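Local atomic coordinates of peptidase M16 domain protein (Alicyclobacillus acidocaldarius subsp. acidocaldarius DSM 446, PDB entry 4XEA), a protein that is probably a metal-dependent peptidase of the M16 (insulinase) family, with a metal ion bound at its presumed active site. Residues A[39-44]-A[90-95]; A[60-65]-A[131-136]; A[119-124]-A[180-185]; A[136-141]-A[168-173]. All coordinates share one frame; numbering follows the deposited sequence.

Contact 1: residues A[39-44]-A[90-95]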
# COMPACT_ATOMS: atom_id res chain seq x y z
N TYR A 39 -19.89 2.12 16.44
CA TYR A 39 -20.08 3.55 16.68
C TYR A 39 -19.13 4.29 15.74
O TYR A 39 -17.91 4.05 15.75
CB TYR A 39 -19.74 3.89 18.11
CG TYR A 39 -19.87 5.36 18.45
CD1 TYR A 39 -21.02 6.07 18.14
CD2 TYR A 39 -18.86 6.03 19.12
CE1 TYR A 39 -21.16 7.41 18.45
CE2 TYR A 39 -18.99 7.38 19.46
CZ TYR A 39 -20.15 8.05 19.14
OH TYR A 39 -20.31 9.36 19.49
N GLY A 40 -19.66 5.19 14.92
CA GLY A 40 -18.79 5.99 14.06
C GLY A 40 -19.32 7.38 13.85
O GLY A 40 -20.21 7.82 14.58
N SER A 41 -18.81 8.04 12.81
CA SER A 41 -19.11 9.46 12.57
C SER A 41 -20.58 9.73 12.31
O SER A 41 -21.04 10.85 12.61
CB SER A 41 -18.26 10.05 11.42
OG SER A 41 -18.55 9.44 10.15
N VAL A 42 -21.31 8.75 11.77
CA VAL A 42 -22.69 9.00 11.41
C VAL A 42 -23.69 8.82 12.54
O VAL A 42 -24.86 9.14 12.36
CB VAL A 42 -23.15 8.27 10.13
CG1 VAL A 42 -22.24 8.68 8.92
CG2 VAL A 42 -23.27 6.76 10.34
N ASP A 43 -23.23 8.33 13.69
CA ASP A 43 -24.10 8.11 14.85
C ASP A 43 -24.29 9.42 15.61
O ASP A 43 -23.89 9.56 16.77
CB ASP A 43 -23.52 7.01 15.75
CG ASP A 43 -23.63 5.66 15.12
OD1 ASP A 43 -24.80 5.25 14.91
OD2 ASP A 43 -22.56 5.03 14.83
N ARG A 44 -24.88 10.40 14.93
CA ARG A 44 -25.11 11.73 15.49
C ARG A 44 -26.21 11.70 16.57
O ARG A 44 -26.13 12.42 17.55
CB ARG A 44 -25.52 12.68 14.37
CG ARG A 44 -25.84 14.09 14.80
CD ARG A 44 -26.47 14.89 13.65
NE ARG A 44 -25.49 15.23 12.63
CZ ARG A 44 -25.80 15.62 11.39
NH1 ARG A 44 -27.07 15.65 10.96
NH2 ARG A 44 -24.81 15.94 10.55
N THR A 90 -11.26 6.06 12.73
CA THR A 90 -12.71 6.22 12.80
C THR A 90 -13.25 6.26 11.38
O THR A 90 -12.65 6.92 10.49
CB THR A 90 -13.05 7.54 13.45
OG1 THR A 90 -12.34 7.63 14.69
CG2 THR A 90 -14.55 7.67 13.70
N THR A 91 -14.32 5.52 11.15
CA THR A 91 -15.02 5.59 9.86
C THR A 91 -16.51 5.90 10.11
O THR A 91 -16.89 6.34 11.20
CB THR A 91 -14.77 4.39 8.91
OG1 THR A 91 -15.36 4.70 7.62
CG2 THR A 91 -15.38 3.08 9.41
N PHE A 92 -17.33 5.74 9.08
CA PHE A 92 -18.72 6.19 9.16
C PHE A 92 -19.47 5.51 10.28
O PHE A 92 -20.30 6.15 10.96
CB PHE A 92 -19.43 5.94 7.82
CG PHE A 92 -18.82 6.68 6.69
CD1 PHE A 92 -18.73 8.08 6.73
CD2 PHE A 92 -18.30 6.02 5.61
CE1 PHE A 92 -18.15 8.79 5.70
CE2 PHE A 92 -17.74 6.76 4.54
CZ PHE A 92 -17.66 8.14 4.62
N ASP A 93 -19.26 4.21 10.42
CA ASP A 93 -20.09 3.39 11.29
C ASP A 93 -19.34 2.51 12.28
O ASP A 93 -19.96 1.67 12.98
CB ASP A 93 -21.08 2.54 10.46
CG ASP A 93 -20.38 1.59 9.47
OD1 ASP A 93 -19.13 1.54 9.43
OD2 ASP A 93 -21.09 0.92 8.70
N HIS A 94 -18.02 2.67 12.35
CA HIS A 94 -17.26 2.02 13.42
C HIS A 94 -15.97 2.78 13.69
O HIS A 94 -15.52 3.63 12.88
CB HIS A 94 -17.02 0.51 13.14
CG HIS A 94 -16.03 0.23 12.03
ND1 HIS A 94 -16.41 0.08 10.71
CD2 HIS A 94 -14.69 0.07 12.06
CE1 HIS A 94 -15.33 -0.17 9.97
NE2 HIS A 94 -14.28 -0.20 10.77
N THR A 95 -15.43 2.54 14.89
CA THR A 95 -14.11 3.00 15.30
C THR A 95 -13.31 1.75 15.69
O THR A 95 -13.82 0.86 16.40
CB THR A 95 -14.18 3.95 16.54
OG1 THR A 95 -15.19 4.95 16.36
CG2 THR A 95 -12.84 4.64 16.76
O HOH W 1 -22.50 2.52 13.89
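A type I beta turn, Gly40 to Asp43, lies against the tight loop of a beta hairpin whose strands are 84-90 and 95-101. The two loops are joined mainly through backbone. Ser41 N donates to Thr91 O at 3.0 Å, and Val42 N to Phe92 O at 2.9 Å; both bonds are nearly straight and lie in the carbonyl plane. Val42 then folds back over the carbonyl it has bonded. Val42 CB stands 3.6 Å from Phe92 O, Val42 CG2 comes to 3.1 Å of Phe92 O, and Val42 CG1 reaches Phe92 CB obliquely at 4.1 Å. Gly40 fits so closely against the hairpin loop that a CB would collide with the carbonyl oxygens of Thr91 and Phe92. At the other end Thr95 OG1, anti to its own carbonyl carbon, donates to Tyr39 O at 2.9 Å from above the carbonyl plane. An alanine at Thr95 would remove that hydroxyl and would probably leave Tyr39 O less well held where the hairpin strand begins. Asp43 OD1 forms a salt bridge with Arg228, while OD2 accepts Gly40 N at 2.9 Å through its anti lone pair and takes a water that also donates to Asp93 O.

Contact 2: residues A[60-65]-A[131-136]; sequences AHFLEH and GIIAQE. With NI (nickel (II) ion), chain C.
The nickel site of this protein lies where helix 59-66 faces helix 123-141, whose short segments run at 120° to each other with axes 11.5 Å apart. His61 and His65, one helical turn apart, both turn NE2 to the metal, at 2.2 Å from His61 NE2 and 2.2 Å from His65 NE2. A water binds the nickel at 2.4 Å. From the facing helix Glu136, extended at chi1 and bent at chi2, brings OE2 to 2.8 Å from the ion, a longer approach than that of either imidazole. The residues His61, Phe62, Leu63, Glu64 and His65 spell HxxEH, the inverted zinc motif of M16 peptidases, with Glu136 as the more distant third residue of the site. The Glu136 carboxylate is turned nearly parallel to the His65 ring (planes 13° apart) but 72° against that of His61, whose CE1 is 3.1 Å from Glu136 OE2. His65 ND1 is hydrogen-bonded to Glu129, so that ring is held at both nitrogens, by Glu129 and by the metal. Ile133 packs between the two helices, touching His61, Phe62 and His65. Ile133 CG2 meets the edge of the His61 ring, 3.8 Å from CE1, while CG1 sits over the centre of one face of His65. The far methyl, Ile133 CD1, rests on a face of Phe62 in a CH-pi contact, 4.0 Å from the ring centroid.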
# COMPACT_ATOMS: atom_id res chain seq x y z
N ALA A 60 -17.19 10.45 17.64
CA ALA A 60 -16.50 9.17 17.43
C ALA A 60 -14.98 9.41 17.28
O ALA A 60 -14.15 8.74 17.91
CB ALA A 60 -17.06 8.40 16.24
N HIS A 61 -14.65 10.40 16.46
CA HIS A 61 -13.25 10.69 16.10
C HIS A 61 -12.48 11.39 17.23
O HIS A 61 -11.29 11.15 17.44
CB HIS A 61 -13.26 11.51 14.83
CG HIS A 61 -11.96 12.13 14.50
ND1 HIS A 61 -11.67 13.43 14.83
CD2 HIS A 61 -10.85 11.62 13.91
CE1 HIS A 61 -10.44 13.72 14.44
NE2 HIS A 61 -9.93 12.64 13.86
N PHE A 62 -13.17 12.26 17.96
CA PHE A 62 -12.61 12.88 19.19
C PHE A 62 -12.23 11.79 20.21
O PHE A 62 -11.11 11.78 20.77
CB PHE A 62 -13.65 13.85 19.76
CG PHE A 62 -13.08 14.95 20.62
CD1 PHE A 62 -12.41 14.67 21.79
CD2 PHE A 62 -13.29 16.29 20.28
CE1 PHE A 62 -11.90 15.70 22.58
CE2 PHE A 62 -12.78 17.31 21.07
CZ PHE A 62 -12.09 17.02 22.21
N LEU A 63 -13.13 10.85 20.45
CA LEU A 63 -12.85 9.72 21.36
C LEU A 63 -11.64 8.91 20.87
O LEU A 63 -10.79 8.51 21.66
CB LEU A 63 -14.07 8.82 21.54
CG LEU A 63 -15.27 9.41 22.29
CD1 LEU A 63 -16.39 8.39 22.27
CD2 LEU A 63 -14.86 9.78 23.77
N GLU A 64 -11.54 8.72 19.55
CA GLU A 64 -10.40 8.00 18.98
C GLU A 64 -9.11 8.67 19.35
O GLU A 64 -8.15 8.00 19.73
CB GLU A 64 -10.52 7.86 17.45
CG GLU A 64 -9.35 7.11 16.79
CD GLU A 64 -8.90 7.77 15.50
OE1 GLU A 64 -9.73 7.97 14.60
OE2 GLU A 64 -7.73 8.16 15.40
N HIS A 65 -9.07 10.00 19.22
CA HIS A 65 -7.87 10.72 19.54
C HIS A 65 -7.52 10.57 21.03
O HIS A 65 -6.35 10.45 21.39
CB HIS A 65 -8.04 12.21 19.23
CG HIS A 65 -7.58 12.59 17.88
ND1 HIS A 65 -6.55 13.49 17.68
CD2 HIS A 65 -7.98 12.19 16.65
CE1 HIS A 65 -6.35 13.64 16.38
NE2 HIS A 65 -7.21 12.86 15.73
N GLY A 131 -8.32 22.16 19.65
CA GLY A 131 -7.41 22.93 18.79
C GLY A 131 -6.69 22.06 17.76
O GLY A 131 -6.53 22.46 16.59
N ILE A 132 -6.27 20.87 18.22
CA ILE A 132 -5.54 19.92 17.38
C ILE A 132 -6.45 19.38 16.28
O ILE A 132 -6.02 19.23 15.15
CB ILE A 132 -4.94 18.75 18.22
CG1 ILE A 132 -3.89 19.29 19.21
CG2 ILE A 132 -4.36 17.67 17.33
CD1 ILE A 132 -3.32 18.24 20.16
N ILE A 133 -7.71 19.13 16.61
CA ILE A 133 -8.66 18.61 15.63
C ILE A 133 -9.11 19.70 14.66
O ILE A 133 -9.21 19.45 13.47
CB ILE A 133 -9.85 17.90 16.29
CG1 ILE A 133 -9.35 16.70 17.11
CG2 ILE A 133 -10.82 17.41 15.25
CD1 ILE A 133 -10.40 16.13 18.03
N ALA A 134 -9.31 20.93 15.15
CA ALA A 134 -9.69 22.04 14.27
C ALA A 134 -8.65 22.24 13.17
O ALA A 134 -8.99 22.47 12.02
CB ALA A 134 -9.88 23.31 15.04
N GLN A 135 -7.39 22.12 13.55
CA GLN A 135 -6.28 22.29 12.61
C GLN A 135 -6.27 21.20 11.55
O GLN A 135 -6.11 21.48 10.37
CB GLN A 135 -4.95 22.28 13.37
CG GLN A 135 -4.62 23.61 14.00
CD GLN A 135 -4.21 24.64 12.98
OE1 GLN A 135 -4.28 24.40 11.77
NE2 GLN A 135 -3.78 25.80 13.46
N GLU A 136 -6.40 19.96 12.01
CA GLU A 136 -6.53 18.79 11.14
C GLU A 136 -7.68 18.97 10.14
O GLU A 136 -7.53 18.64 8.96
CB GLU A 136 -6.73 17.53 12.00
CG GLU A 136 -6.88 16.21 11.24
CD GLU A 136 -8.02 15.34 11.79
OE1 GLU A 136 -8.88 14.92 10.96
OE2 GLU A 136 -8.06 15.09 13.02
NI NI C . -7.73 12.40 13.64
O HOH W 2 -5.43 11.74 13.19

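Contact 3: residues A[119-124]-A[180-185]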
# COMPACT_ATOMS: atom_id res chain seq x y z
N ILE A 119 -11.17 5.53 29.81
CA ILE A 119 -10.90 6.79 29.11
C ILE A 119 -10.49 7.79 30.15
O ILE A 119 -10.99 7.73 31.27
CB ILE A 119 -12.11 7.34 28.34
CG1 ILE A 119 -11.61 8.41 27.36
CG2 ILE A 119 -13.16 7.89 29.31
CD1 ILE A 119 -12.57 8.84 26.32
N HIS A 120 -9.59 8.70 29.78
CA HIS A 120 -9.05 9.66 30.72
C HIS A 120 -9.20 11.08 30.16
O HIS A 120 -8.30 11.61 29.52
CB HIS A 120 -7.59 9.30 31.09
CG HIS A 120 -7.45 7.94 31.72
ND1 HIS A 120 -7.53 7.74 33.08
CD2 HIS A 120 -7.27 6.72 31.17
CE1 HIS A 120 -7.39 6.45 33.34
NE2 HIS A 120 -7.24 5.80 32.19
N LEU A 121 -10.35 11.67 30.42
CA LEU A 121 -10.67 13.00 29.95
C LEU A 121 -10.65 14.01 31.08
O LEU A 121 -11.13 13.72 32.18
CB LEU A 121 -12.08 13.02 29.35
CG LEU A 121 -12.32 12.11 28.15
CD1 LEU A 121 -13.74 12.31 27.68
CD2 LEU A 121 -11.31 12.42 27.06
N THR A 122 -10.13 15.20 30.80
CA THR A 122 -10.14 16.32 31.74
C THR A 122 -10.61 17.53 30.95
O THR A 122 -10.51 17.55 29.71
CB THR A 122 -8.73 16.64 32.30
OG1 THR A 122 -7.92 17.22 31.28
CG2 THR A 122 -8.05 15.37 32.87
N ASP A 123 -11.13 18.54 31.64
CA ASP A 123 -11.57 19.75 30.95
C ASP A 123 -10.41 20.31 30.16
O ASP A 123 -10.58 20.69 29.00
CB ASP A 123 -12.15 20.79 31.90
CG ASP A 123 -13.45 20.36 32.53
OD1 ASP A 123 -14.40 20.07 31.78
OD2 ASP A 123 -13.52 20.31 33.78
N GLU A 124 -9.23 20.31 30.77
CA GLU A 124 -8.01 20.79 30.13
C GLU A 124 -7.74 20.05 28.82
O GLU A 124 -7.68 20.68 27.77
CB GLU A 124 -6.82 20.68 31.10
CG GLU A 124 -5.47 21.13 30.55
CD GLU A 124 -4.46 19.99 30.38
OE1 GLU A 124 -3.61 19.84 31.28
OE2 GLU A 124 -4.51 19.26 29.35
N GLN A 180 -20.69 15.22 27.04
CA GLN A 180 -21.08 14.52 25.82
C GLN A 180 -20.12 13.41 25.45
O GLN A 180 -20.54 12.31 25.10
CB GLN A 180 -21.16 15.50 24.68
CG GLN A 180 -22.34 16.42 24.81
CD GLN A 180 -22.29 17.55 23.80
OE1 GLN A 180 -21.22 17.89 23.28
NE2 GLN A 180 -23.44 18.18 23.56
N LEU A 181 -18.83 13.69 25.52
CA LEU A 181 -17.84 12.69 25.18
C LEU A 181 -18.00 11.48 26.10
O LEU A 181 -17.93 10.34 25.65
CB LEU A 181 -16.41 13.25 25.31
CG LEU A 181 -15.89 14.19 24.23
CD1 LEU A 181 -14.59 14.94 24.70
CD2 LEU A 181 -15.66 13.42 22.91
N LEU A 182 -18.21 11.76 27.38
CA LEU A 182 -18.33 10.71 28.38
C LEU A 182 -19.62 9.91 28.17
O LEU A 182 -19.63 8.68 28.31
CB LEU A 182 -18.28 11.28 29.81
CG LEU A 182 -16.91 11.73 30.34
CD1 LEU A 182 -16.97 12.05 31.82
CD2 LEU A 182 -15.84 10.67 30.08
N LEU A 183 -20.69 10.59 27.79
CA LEU A 183 -21.96 9.92 27.50
C LEU A 183 -21.77 8.96 26.33
O LEU A 183 -22.12 7.78 26.42
CB LEU A 183 -23.04 10.93 27.15
CG LEU A 183 -24.27 10.28 26.50
CD1 LEU A 183 -25.08 9.53 27.58
CD2 LEU A 183 -25.09 11.33 25.83
N CYS A 184 -21.18 9.45 25.24
CA CYS A 184 -20.98 8.61 24.07
C CYS A 184 -20.04 7.48 24.37
O CYS A 184 -20.30 6.37 23.92
CB CYS A 184 -20.52 9.43 22.86
SG CYS A 184 -21.76 10.56 22.36
N TYR A 185 -19.00 7.71 25.16
CA TYR A 185 -18.08 6.64 25.51
C TYR A 185 -18.80 5.57 26.36
O TYR A 185 -18.65 4.38 26.10
CB TYR A 185 -16.83 7.16 26.26
CG TYR A 185 -15.91 6.05 26.71
CD1 TYR A 185 -15.90 5.60 28.04
CD2 TYR A 185 -15.03 5.46 25.82
CE1 TYR A 185 -15.07 4.58 28.43
CE2 TYR A 185 -14.22 4.44 26.20
CZ TYR A 185 -14.22 4.01 27.49
OH TYR A 185 -13.38 3.01 27.84
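Segment 119-124 opens with Ile119, which directly follows Ser118 of the sodium site and whose CB stands over the centre of one face of the Tyr185 ring, the two side chains running past each other in opposite directions. Ile119 CB is 4.0 Å from the Tyr185 ring centroid, 7° off the normal, a CH-pi contact. The branch Ile119 CG2, in the crowded position between backbone N and carbonyl carbon, spreads toward the rim and meets Tyr185 CD1 at 3.8 Å. Ile119 CG2 also touches Leu182 CD2 at 3.9 Å. Tyr185 holds its ring here with CG anti to the backbone N (chi1 176°), and its hydroxyl is hydrogen-bonded to Val116 O. An alanine at Tyr185 would remove both the ring face under Ile119 and the hydroxyl bond to Val116, and would probably loosen the start of this loop. His120 points away and its side chain touches Pro71. Leu121 points back in and works through one methyl: Leu121 CD1 reaches Leu182 CD2 at 3.6 Å and Leu181 CB at 3.7 Å, sliding alongside the first leucine and crossing the second at about a right angle. Thr122 is the N-cap of helix 123-141, its OG1 bonded to Asn125 N, and Asp123, in the first turn, forms a salt bridge with Lys178. The contact itself is purely apolar. It packs the loop leading into helix 123-141 against helix 178-188, with helix 59-66 meeting both through Leu63 on Ile119 and Phe62 on Leu181, and strand 45-48 touching helix 178-188 through Phe46 on Leu183 and Cys184.

Contact 4: residues A[136-141]-A[168-173]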
# COMPACT_ATOMS: atom_id res chain seq x y z
N GLU A 136 -6.40 19.96 12.01
CA GLU A 136 -6.53 18.79 11.14
C GLU A 136 -7.68 18.97 10.14
O GLU A 136 -7.53 18.64 8.96
CB GLU A 136 -6.73 17.53 12.00
CG GLU A 136 -6.88 16.21 11.24
CD GLU A 136 -8.02 15.34 11.79
OE1 GLU A 136 -8.88 14.92 10.96
OE2 GLU A 136 -8.06 15.09 13.02
N ILE A 137 -8.81 19.49 10.61
CA ILE A 137 -9.96 19.80 9.74
C ILE A 137 -9.61 20.85 8.67
O ILE A 137 -9.96 20.66 7.51
CB ILE A 137 -11.18 20.29 10.55
CG1 ILE A 137 -11.77 19.14 11.39
CG2 ILE A 137 -12.27 20.83 9.63
CD1 ILE A 137 -12.78 19.58 12.42
N HIS A 138 -8.92 21.93 9.04
CA HIS A 138 -8.48 22.95 8.05
C HIS A 138 -7.57 22.40 6.96
O HIS A 138 -7.75 22.69 5.78
CB HIS A 138 -7.77 24.12 8.74
CG HIS A 138 -8.69 25.07 9.45
ND1 HIS A 138 -9.61 25.85 8.79
CD2 HIS A 138 -8.84 25.36 10.77
CE1 HIS A 138 -10.29 26.57 9.66
NE2 HIS A 138 -9.83 26.30 10.87
N MSE A 139 -6.61 21.59 7.38
CA MSE A 139 -5.64 20.96 6.48
C MSE A 139 -6.36 20.07 5.47
O MSE A 139 -6.12 20.16 4.26
CB MSE A 139 -4.63 20.11 7.28
CG MSE A 139 -3.19 20.28 6.86
SE MSE A 139 -2.45 22.04 7.31
CE MSE A 139 -3.17 22.19 9.13
N VAL A 140 -7.25 19.22 5.97
CA VAL A 140 -8.00 18.28 5.15
C VAL A 140 -9.00 18.97 4.19
O VAL A 140 -9.42 18.37 3.20
CB VAL A 140 -8.70 17.22 6.06
CG1 VAL A 140 -9.70 16.38 5.28
CG2 VAL A 140 -7.63 16.34 6.75
N ASN A 141 -9.40 20.22 4.48
CA ASN A 141 -10.27 20.97 3.55
C ASN A 141 -9.45 21.53 2.38
O ASN A 141 -10.02 21.95 1.37
CB ASN A 141 -10.99 22.15 4.23
CG ASN A 141 -12.00 21.73 5.30
OD1 ASN A 141 -12.51 20.61 5.30
ND2 ASN A 141 -12.28 22.64 6.23
N GLY A 168 -15.80 16.03 11.81
CA GLY A 168 -16.80 17.06 12.10
C GLY A 168 -16.42 18.36 11.44
O GLY A 168 -15.64 18.37 10.49
N THR A 169 -16.94 19.48 11.96
CA THR A 169 -16.49 20.83 11.54
C THR A 169 -15.75 21.53 12.69
O THR A 169 -15.72 21.04 13.82
CB THR A 169 -17.69 21.71 11.08
OG1 THR A 169 -18.59 21.91 12.18
CG2 THR A 169 -18.47 21.05 9.94
N VAL A 170 -15.15 22.67 12.40
CA VAL A 170 -14.58 23.52 13.43
C VAL A 170 -15.65 23.89 14.48
O VAL A 170 -15.44 23.71 15.68
CB VAL A 170 -13.92 24.80 12.81
CG1 VAL A 170 -13.38 25.75 13.90
CG2 VAL A 170 -12.81 24.39 11.84
N GLU A 171 -16.80 24.36 14.01
CA GLU A 171 -17.93 24.76 14.87
C GLU A 171 -18.44 23.62 15.77
O GLU A 171 -18.64 23.78 16.98
CB GLU A 171 -19.10 25.25 14.00
CG GLU A 171 -18.71 26.20 12.84
CD GLU A 171 -18.33 25.47 11.52
OE1 GLU A 171 -19.22 25.22 10.68
OE2 GLU A 171 -17.13 25.13 11.33
N SER A 172 -18.66 22.46 15.18
CA SER A 172 -19.23 21.36 15.94
C SER A 172 -18.21 20.83 16.94
O SER A 172 -18.53 20.55 18.08
CB SER A 172 -19.74 20.26 14.99
OG SER A 172 -18.69 19.43 14.51
N VAL A 173 -16.95 20.71 16.51
CA VAL A 173 -15.90 20.22 17.39
C VAL A 173 -15.77 21.17 18.60
O VAL A 173 -15.67 20.73 19.75
CB VAL A 173 -14.57 20.05 16.64
CG1 VAL A 173 -13.40 20.02 17.62
CG2 VAL A 173 -14.59 18.79 15.80
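Ser172 OG is held by two hydrogen bonds: it accepts from Thr169 N at 3.1 Å and is bonded to the carbonyl oxygen of Asp57. In return Thr169 OG1 accepts from Ser172 N at 3.1 Å, so each side chain satisfies the other's backbone N-H. These bonds fix the chain just where Ile137 of helix 123-141 presses on it. Ile137 is the main apolar element of the contact. With CG1 anti to the carbonyl carbon (chi1 -69°) and the chain extended beyond, Ile137 CD1 is carried to the turn, where it rests 3.6 Å from Thr169 C and 3.7 Å from Gly168 O. Ile137 CD1 also meets Val173 CG2 at 3.9 Å, one helical turn further on. The other branch, Ile137 CG2, faces Val170 CG2 at 4.2 Å. Nearer the solvent, His138 crosses Val170 at about a right angle and brings its NE2 to 3.7 Å from Val170 CG2. Gly168 takes backbone angles (phi 89°, psi -158°) at which a CB would be jammed against the preceding carbonyl, and it would also run into Ser172 OG. Ala167, just before, touches Ile137 and Glu136 alike, so the turn borders the metal-bearing stretch of helix 123-141. The reciprocal pair of bonds is a capping box, with Thr169 as the N-cap of helix 170-175.

Contacts 1 and 2 are buried, contacts 3 and 4 only partly so. Helix 123-141 is common to contacts 2, 3 and 4, which use its middle, its entry and its later part; Glu136 belongs to both 2 and 4. Contact 1 sits at the loop end of the six-stranded sheet and is mostly backbone hydrogen bonding. Contact 2 combines metal ligation with apolar packing, and is joined to contact 1 by the probable hydrogen bond Thr90 to Glu64. Contact 3 is purely apolar side-chain packing; contact 4 also lacks hydrogen bonds across it, but its isoleucine rests partly on backbone and a histidine takes part. Leu63 and Phe62 connect contact 2 with 3, Ile133 and Val173 with 4.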